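Ribonuclease J (Methanolobus psychrophilus R15, PDB 5HAB) acts as an archaeal exoribonuclease of the metallo-beta-lactamase and beta-CASP family, binding RNA and probably degrading it by metal-dependent hydrolysis. Local coordinates at residues B[293-298]-B[339-344]; B[285-290]-B[313-318]. The protein carries 1 engineered substitution. All blocks are in the same frame, centred on the assembly; numbering follows the deposited sequence.

Interaction 1: residues B[293-298]-B[339-344]; sequences RSMERY and LPVMTG. With SO4 (sulfate ion), chain J; nucleotides of chain D.
Met295 and Thr343 pack side by side, their side chains sliding past each other in opposite directions. The tight point is methyl to methylene: CG2 of Thr343 lies 3.5 Å from CG of Met295, closer than usual for two carbons. The same methyl meets the hydroxyl of Ser294, with Ser294 OG 3.2 Å from Thr343 CG2. Farther along, the Met295 chain bends at chi2 (-65°) and reaches the strand end, where CE of Met295 sits 3.7 Å from Met342 O. That carbonyl accepts a hydrogen bond from Thr265 OG1, so CE meets an oxygen already satisfied. CE of Met295 touches CG1 of Val341 more loosely, at 4.3 Å.

The helix starts just after strand 287-291, and strand 338-342 ends beside its first turn. Here, at the C-terminal strand ends of the parallel beta-CASP sheet, the contact holds the RNA backbone. One phosphate oxygen, OP2 of A5 of chain D, takes two bonds from Ser294. Ser294 N lies 3.1 Å from OP2 of A5, and the hydroxyl OG gives the second bond. Thr343 OG1 adds a weak bond to OP1 of the same phosphate.

Arg293 stands on the exposed side, its CB directed away from 339-344. At the guanidinium edge, Arg293 NH2 bonds O2 of a sulfate, probably from the crystallisation liquor; the bond is very short, its length somewhat doubtful. NH1 forms a salt bridge with Glu296, and Arg320 N also bonds the sulfate.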
loop_
_atom_site.group_PDB
_atom_site.type_symbol
_atom_site.label_atom_id
_atom_site.label_comp_id
_atom_site.label_asym_id
_atom_site.label_seq_id
_atom_site.Cartn_x
_atom_site.Cartn_y
_atom_site.Cartn_z
ATOM N N ARG B 293 -35.054 -8.731 0.222
ATOM C CA ARG B 293 -36.126 -7.740 0.222
ATOM C C ARG B 293 -35.820 -6.569 -0.713
ATOM O O ARG B 293 -36.692 -6.113 -1.460
ATOM C CB ARG B 293 -36.381 -7.227 1.642
ATOM C CG ARG B 293 -37.582 -6.298 1.761
ATOM C CD ARG B 293 -38.891 -7.054 1.539
ATOM N NE ARG B 293 -39.195 -7.962 2.644
ATOM C CZ ARG B 293 -40.207 -8.827 2.649
ATOM N NH1 ARG B 293 -41.017 -8.913 1.602
ATOM N NH2 ARG B 293 -40.405 -9.609 3.702
ATOM N N SER B 294 -34.578 -6.098 -0.682
ATOM C CA SER B 294 -34.180 -4.934 -1.469
ATOM C C SER B 294 -34.113 -5.245 -2.966
ATOM O O SER B 294 -34.322 -4.354 -3.797
ATOM C CB SER B 294 -32.836 -4.394 -0.979
ATOM O OG SER B 294 -31.788 -5.295 -1.276
ATOM N N MET B 295 -33.801 -6.495 -3.313
ATOM C CA MET B 295 -33.903 -6.939 -4.704
ATOM C C MET B 295 -35.328 -6.753 -5.201
ATOM O O MET B 295 -35.552 -6.200 -6.279
ATOM C CB MET B 295 -33.489 -8.407 -4.863
ATOM C CG MET B 295 -31.993 -8.657 -4.913
ATOM S SD MET B 295 -31.196 -7.921 -6.356
ATOM C CE MET B 295 -29.470 -8.234 -5.978
ATOM N N GLU B 296 -36.286 -7.210 -4.398
ATOM C CA GLU B 296 -37.698 -7.104 -4.745
ATOM C C GLU B 296 -38.099 -5.639 -4.867
ATOM O O GLU B 296 -38.757 -5.250 -5.831
ATOM C CB GLU B 296 -38.565 -7.819 -3.709
ATOM C CG GLU B 296 -40.040 -7.871 -4.071
ATOM C CD GLU B 296 -40.850 -8.710 -3.099
ATOM O OE1 GLU B 296 -40.654 -8.562 -1.873
ATOM O OE2 GLU B 296 -41.683 -9.517 -3.562
ATOM N N ARG B 297 -37.669 -4.832 -3.898
ATOM C CA ARG B 297 -37.942 -3.396 -3.905
ATOM C C ARG B 297 -37.438 -2.733 -5.194
ATOM O O ARG B 297 -38.238 -2.305 -6.031
ATOM C CB ARG B 297 -37.297 -2.728 -2.683
ATOM C CG ARG B 297 -37.517 -1.214 -2.580
ATOM C CD ARG B 297 -38.950 -0.836 -2.225
ATOM N NE ARG B 297 -39.305 -1.192 -0.852
ATOM C CZ ARG B 297 -39.190 -0.367 0.187
ATOM N NH1 ARG B 297 -38.736 0.868 0.012
ATOM N NH2 ARG B 297 -39.535 -0.771 1.402
ATOM N N TYR B 298 -36.117 -2.681 -5.367
ATOM C CA TYR B 298 -35.516 -1.951 -6.487
ATOM C C TYR B 298 -35.814 -2.552 -7.864
ATOM O O TYR B 298 -36.212 -1.837 -8.793
ATOM C CB TYR B 298 -33.999 -1.854 -6.298
ATOM C CG TYR B 298 -33.565 -0.890 -5.215
ATOM C CD1 TYR B 298 -33.331 0.448 -5.510
ATOM C CD2 TYR B 298 -33.388 -1.312 -3.902
ATOM C CE1 TYR B 298 -32.933 1.340 -4.530
ATOM C CE2 TYR B 298 -32.990 -0.424 -2.912
ATOM C CZ TYR B 298 -32.764 0.900 -3.234
ATOM O OH TYR B 298 -32.369 1.792 -2.264
ATOM N N LEU B 339 -29.681 -19.720 -11.059
ATOM C CA LEU B 339 -28.759 -18.626 -10.806
ATOM C C LEU B 339 -29.344 -17.678 -9.772
ATOM O O LEU B 339 -30.002 -16.700 -10.129
ATOM C CB LEU B 339 -28.442 -17.854 -12.083
ATOM C CG LEU B 339 -27.322 -16.843 -11.822
ATOM C CD1 LEU B 339 -26.039 -17.575 -11.442
ATOM C CD2 LEU B 339 -27.113 -15.890 -12.992
ATOM N N PRO B 340 -29.128 -17.974 -8.484
ATOM C CA PRO B 340 -29.551 -17.055 -7.423
ATOM C C PRO B 340 -28.847 -15.704 -7.531
ATOM O O PRO B 340 -27.613 -15.632 -7.453
ATOM C CB PRO B 340 -29.141 -17.782 -6.135
ATOM C CG PRO B 340 -29.015 -19.215 -6.520
ATOM C CD PRO B 340 -28.537 -19.210 -7.943
ATOM N N VAL B 341 -29.634 -14.649 -7.716
ATOM C CA VAL B 341 -29.123 -13.286 -7.731
ATOM C C VAL B 341 -29.547 -12.615 -6.433
ATOM O O VAL B 341 -30.709 -12.249 -6.272
ATOM C CB VAL B 341 -29.642 -12.503 -8.942
ATOM C CG1 VAL B 341 -28.961 -11.147 -9.035
ATOM C CG2 VAL B 341 -29.452 -13.304 -10.212
ATOM N N MET B 342 -28.605 -12.444 -5.514
ATOM C CA MET B 342 -28.968 -12.112 -4.144
ATOM C C MET B 342 -28.170 -10.932 -3.595
ATOM O O MET B 342 -27.169 -10.516 -4.176
ATOM C CB MET B 342 -28.776 -13.340 -3.257
ATOM C CG MET B 342 -27.327 -13.691 -2.996
ATOM S SD MET B 342 -27.196 -15.104 -1.892
ATOM C CE MET B 342 -28.230 -16.277 -2.772
ATOM N N THR B 343 -28.646 -10.374 -2.487
ATOM C CA THR B 343 -27.989 -9.239 -1.850
ATOM C C THR B 343 -26.942 -9.712 -0.852
ATOM O O THR B 343 -26.949 -10.872 -0.441
ATOM C CB THR B 343 -29.002 -8.322 -1.153
ATOM O OG1 THR B 343 -29.698 -9.056 -0.140
ATOM C CG2 THR B 343 -30.004 -7.799 -2.166
ATOM N N GLY B 344 -26.040 -8.812 -0.468
ATOM C CA GLY B 344 -25.061 -9.114 0.564
ATOM C C GLY B 344 -23.599 -9.064 0.155
ATOM O O GLY B 344 -22.746 -9.668 0.808
HETATM S S SO4 J . -39.097 -10.579 6.892
HETATM O O1 SO4 J . -37.714 -10.826 7.293
HETATM O O2 SO4 J . -39.123 -9.602 5.806
HETATM O O3 SO4 J . -39.843 -10.057 8.035
HETATM O O4 SO4 J . -39.706 -11.830 6.446
ATOM P P A D 5 -32.059 -7.903 2.307
ATOM O OP1 A D 5 -31.977 -9.292 1.789
ATOM O OP2 A D 5 -32.391 -6.796 1.373
ATOM O "O5'" A D 5 -33.121 -7.900 3.492
ATOM C "C5'" A D 5 -33.336 -9.066 4.284
ATOM C "C4'" A D 5 -33.331 -8.737 5.755
ATOM O "O4'" A D 5 -33.016 -7.327 5.912
ATOM C "C3'" A D 5 -34.657 -8.956 6.472
ATOM O "O3'" A D 5 -34.410 -9.292 7.838
ATOM C "C2'" A D 5 -35.309 -7.580 6.389
ATOM O "O2'" A D 5 -36.282 -7.329 7.380
ATOM C "C1'" A D 5 -34.100 -6.652 6.525
ATOM N N9 A D 5 -34.265 -5.371 5.832
ATOM C C8 A D 5 -34.461 -5.183 4.485
ATOM N N7 A D 5 -34.586 -3.927 4.136
ATOM C C5 A D 5 -34.466 -3.238 5.335
ATOM C C6 A D 5 -34.509 -1.867 5.641
ATOM N N6 A D 5 -34.691 -0.912 4.725
ATOM N N1 A D 5 -34.357 -1.509 6.936
ATOM C C2 A D 5 -34.176 -2.471 7.852
ATOM N N3 A D 5 -34.116 -3.791 7.687
ATOM C C4 A D 5 -34.275 -4.115 6.391
ATOM P P A D 4 -28.931 -3.440 -0.425
ATOM O OP1 A D 4 -28.580 -4.527 -1.378
ATOM O OP2 A D 4 -30.090 -2.558 -0.714
ATOM O "O5'" A D 4 -29.140 -4.074 1.022
ATOM C "C5'" A D 4 -29.050 -5.476 1.222
ATOM C "C4'" A D 4 -28.983 -5.834 2.685
ATOM O "O4'" A D 4 -28.535 -4.697 3.467
ATOM C "C3'" A D 4 -30.298 -6.232 3.337
ATOM O "O3'" A D 4 -30.663 -7.570 3.036
ATOM C "C2'" A D 4 -30.020 -5.982 4.818
ATOM O "O2'" A D 4 -29.289 -7.059 5.388
ATOM C "C1'" A D 4 -29.106 -4.752 4.758
ATOM N N9 A D 4 -29.821 -3.486 5.027
ATOM C C8 A D 4 -30.325 -2.582 4.122
ATOM N N7 A D 4 -30.903 -1.541 4.676
ATOM C C5 A D 4 -30.770 -1.771 6.039
ATOM C C6 A D 4 -31.175 -1.036 7.171
ATOM N N6 A D 4 -31.826 0.128 7.109
ATOM N N1 A D 4 -30.885 -1.546 8.390
ATOM C C2 A D 4 -30.233 -2.714 8.458
ATOM N N3 A D 4 -29.801 -3.494 7.469
ATOM C C4 A D 4 -30.105 -2.963 6.269
#

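Interaction 2: residues B[285-290]-B[313-318]; sequences GRIPVL and NVEIYG
On Val289 a chi1 of 38° sets CG1 between the backbone N and the carbonyl carbon and turns CG2 the opposite way from N, toward Tyr317. A chi1 of -57° sets Tyr317 CG beside its backbone N, and the ring edge faces Val289, with CG2 of Val289 3.9 Å from CE2 of Tyr317, near the ring plane. The side chains of Val289 and Glu315 share one face of the sheet. The extended Glu315 chain brings OE2 to the Tyr317 hydroxyl, a very short bond of 2.5 Å from Tyr317 OH to Glu315 OE2. Its other oxygen, OE1, pairs with Lys329 and also touches CG2 of Ile287.

Leu290 and Ile316 point to the other face, where CD2 of Leu290 lies 4.2 Å from CD1 of Ile316. Helix 293-304 covers part of this face.

Three backbone bonds join the strands. Glu315 N donates to Pro288 O at 3.2 Å. Leu290 N reaches Glu315 O at 2.6 Å, and Tyr317 N reaches Leu290 O at 3.1 Å. The same three oxygens also take CA-H...O contacts, Pro288 O from Val314, Glu315 O from Val289 and Leu290 O from Ile316. This is the parallel pairing of a beta-alpha-beta crossover, here strand 287-291, helix 293-304 and strand 315-317 at one edge of the beta-CASP sheet.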
loop_
_atom_site.group_PDB
_atom_site.type_symbol
_atom_site.label_atom_id
_atom_site.label_comp_id
_atom_site.label_asym_id
_atom_site.label_seq_id
_atom_site.Cartn_x
_atom_site.Cartn_y
_atom_site.Cartn_z
ATOM N N GLY B 285 -29.052 -21.506 -19.493
ATOM C CA GLY B 285 -30.010 -22.522 -19.084
ATOM C C GLY B 285 -30.249 -22.674 -17.594
ATOM O O GLY B 285 -30.570 -23.762 -17.114
ATOM N N ARG B 286 -30.116 -21.576 -16.861
ATOM C CA ARG B 286 -30.445 -21.568 -15.441
ATOM C C ARG B 286 -31.652 -20.673 -15.186
ATOM O O ARG B 286 -31.914 -19.741 -15.948
ATOM C CB ARG B 286 -29.245 -21.115 -14.608
ATOM C CG ARG B 286 -28.011 -21.983 -14.803
ATOM C CD ARG B 286 -26.960 -21.675 -13.757
ATOM N NE ARG B 286 -25.808 -22.565 -13.848
ATOM C CZ ARG B 286 -25.176 -23.069 -12.792
ATOM N NH1 ARG B 286 -25.594 -22.778 -11.568
ATOM N NH2 ARG B 286 -24.134 -23.870 -12.956
ATOM N N ILE B 287 -32.391 -20.964 -14.122
ATOM C CA ILE B 287 -33.536 -20.138 -13.766
ATOM C C ILE B 287 -33.086 -18.993 -12.872
ATOM O O ILE B 287 -32.608 -19.218 -11.759
ATOM C CB ILE B 287 -34.628 -20.968 -13.065
ATOM C CG1 ILE B 287 -35.256 -21.969 -14.035
ATOM C CG2 ILE B 287 -35.686 -20.060 -12.456
ATOM C CD1 ILE B 287 -36.275 -22.881 -13.387
ATOM N N PRO B 288 -33.243 -17.754 -13.358
ATOM C CA PRO B 288 -32.853 -16.578 -12.577
ATOM C C PRO B 288 -33.821 -16.321 -11.429
ATOM O O PRO B 288 -34.974 -15.964 -11.660
ATOM C CB PRO B 288 -32.893 -15.444 -13.607
ATOM C CG PRO B 288 -33.863 -15.904 -14.636
ATOM C CD PRO B 288 -33.729 -17.397 -14.701
ATOM N N VAL B 289 -33.346 -16.507 -10.204
ATOM C CA VAL B 289 -34.160 -16.276 -9.020
ATOM C C VAL B 289 -33.551 -15.166 -8.162
ATOM O O VAL B 289 -32.424 -15.281 -7.682
ATOM C CB VAL B 289 -34.355 -17.584 -8.219
ATOM C CG1 VAL B 289 -33.087 -18.419 -8.236
ATOM C CG2 VAL B 289 -34.798 -17.285 -6.793
ATOM N N LEU B 290 -34.293 -14.077 -8.004
ATOM C CA LEU B 290 -33.846 -12.929 -7.220
ATOM C C LEU B 290 -34.244 -13.058 -5.749
ATOM O O LEU B 290 -35.418 -13.242 -5.437
ATOM C CB LEU B 290 -34.421 -11.638 -7.809
ATOM C CG LEU B 290 -33.712 -10.957 -8.987
ATOM C CD1 LEU B 290 -33.353 -11.930 -10.096
ATOM C CD2 LEU B 290 -34.600 -9.858 -9.540
ATOM N N ASN B 313 -39.812 -16.911 -16.470
ATOM C CA ASN B 313 -39.418 -17.842 -15.414
ATOM C C ASN B 313 -38.738 -17.161 -14.225
ATOM O O ASN B 313 -38.362 -17.832 -13.260
ATOM C CB ASN B 313 -38.504 -18.938 -15.974
ATOM C CG ASN B 313 -37.272 -18.386 -16.669
ATOM O OD1 ASN B 313 -36.933 -17.213 -16.525
ATOM N ND2 ASN B 313 -36.592 -19.241 -17.425
ATOM N N VAL B 314 -38.579 -15.840 -14.294
ATOM C CA VAL B 314 -37.938 -15.090 -13.213
ATOM C C VAL B 314 -38.711 -15.274 -11.909
ATOM O O VAL B 314 -39.941 -15.298 -11.899
ATOM C CB VAL B 314 -37.787 -13.587 -13.565
ATOM C CG1 VAL B 314 -39.123 -12.870 -13.506
ATOM C CG2 VAL B 314 -36.787 -12.925 -12.632
ATOM N N GLU B 315 -37.982 -15.448 -10.814
ATOM C CA GLU B 315 -38.606 -15.612 -9.509
ATOM C C GLU B 315 -38.063 -14.575 -8.534
ATOM O O GLU B 315 -36.860 -14.328 -8.485
ATOM C CB GLU B 315 -38.383 -17.029 -8.969
ATOM C CG GLU B 315 -38.831 -18.140 -9.917
ATOM C CD GLU B 315 -38.686 -19.531 -9.315
ATOM O OE1 GLU B 315 -38.568 -20.507 -10.087
ATOM O OE2 GLU B 315 -38.696 -19.650 -8.070
ATOM N N ILE B 316 -38.958 -13.964 -7.765
ATOM C CA ILE B 316 -38.571 -12.926 -6.820
ATOM C C ILE B 316 -39.145 -13.265 -5.452
ATOM O O ILE B 316 -40.327 -13.579 -5.327
ATOM C CB ILE B 316 -39.033 -11.537 -7.300
ATOM C CG1 ILE B 316 -38.550 -11.287 -8.730
ATOM C CG2 ILE B 316 -38.515 -10.448 -6.372
ATOM C CD1 ILE B 316 -38.823 -9.897 -9.242
ATOM N N TYR B 317 -38.301 -13.207 -4.427
ATOM C CA TYR B 317 -38.714 -13.540 -3.069
ATOM C C TYR B 317 -38.157 -12.538 -2.068
ATOM O O TYR B 317 -36.952 -12.287 -2.035
ATOM C CB TYR B 317 -38.264 -14.955 -2.699
ATOM C CG TYR B 317 -38.779 -16.017 -3.643
ATOM C CD1 TYR B 317 -40.078 -16.499 -3.534
ATOM C CD2 TYR B 317 -37.970 -16.533 -4.643
ATOM C CE1 TYR B 317 -40.553 -17.467 -4.400
ATOM C CE2 TYR B 317 -38.435 -17.501 -5.510
ATOM C CZ TYR B 317 -39.725 -17.965 -5.385
ATOM O OH TYR B 317 -40.189 -18.929 -6.250
ATOM N N GLY B 318 -39.041 -11.967 -1.258
ATOM C CA GLY B 318 -38.645 -10.950 -0.305
ATOM C C GLY B 318 -38.642 -11.393 1.145
ATOM O O GLY B 318 -37.867 -10.878 1.948
#

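How the interactions relate
Both interactions reach the same parallel sheet, and their centres are about 10 Å apart. Strand 287-291 is flanked by 315-317 on one side and 338-342 on the other. Probable backbone hydrogen bonds from Val341 N to Val289 O and from Leu339 N to Ile287 O tie the two contacts together. Helix 293-304 is the connection between the strands of interaction 2, and its start forms one side of interaction 1. Interaction 1 is buried and has side-chain packing without direct hydrogen bonds between its segments; Ser294 and Thr343 turn their polar groups to an RNA phosphate. Interaction 2 is only partly buried, at the sheet edge, and rests on backbone bonding. Arg293 packs against Gly318 where they meet.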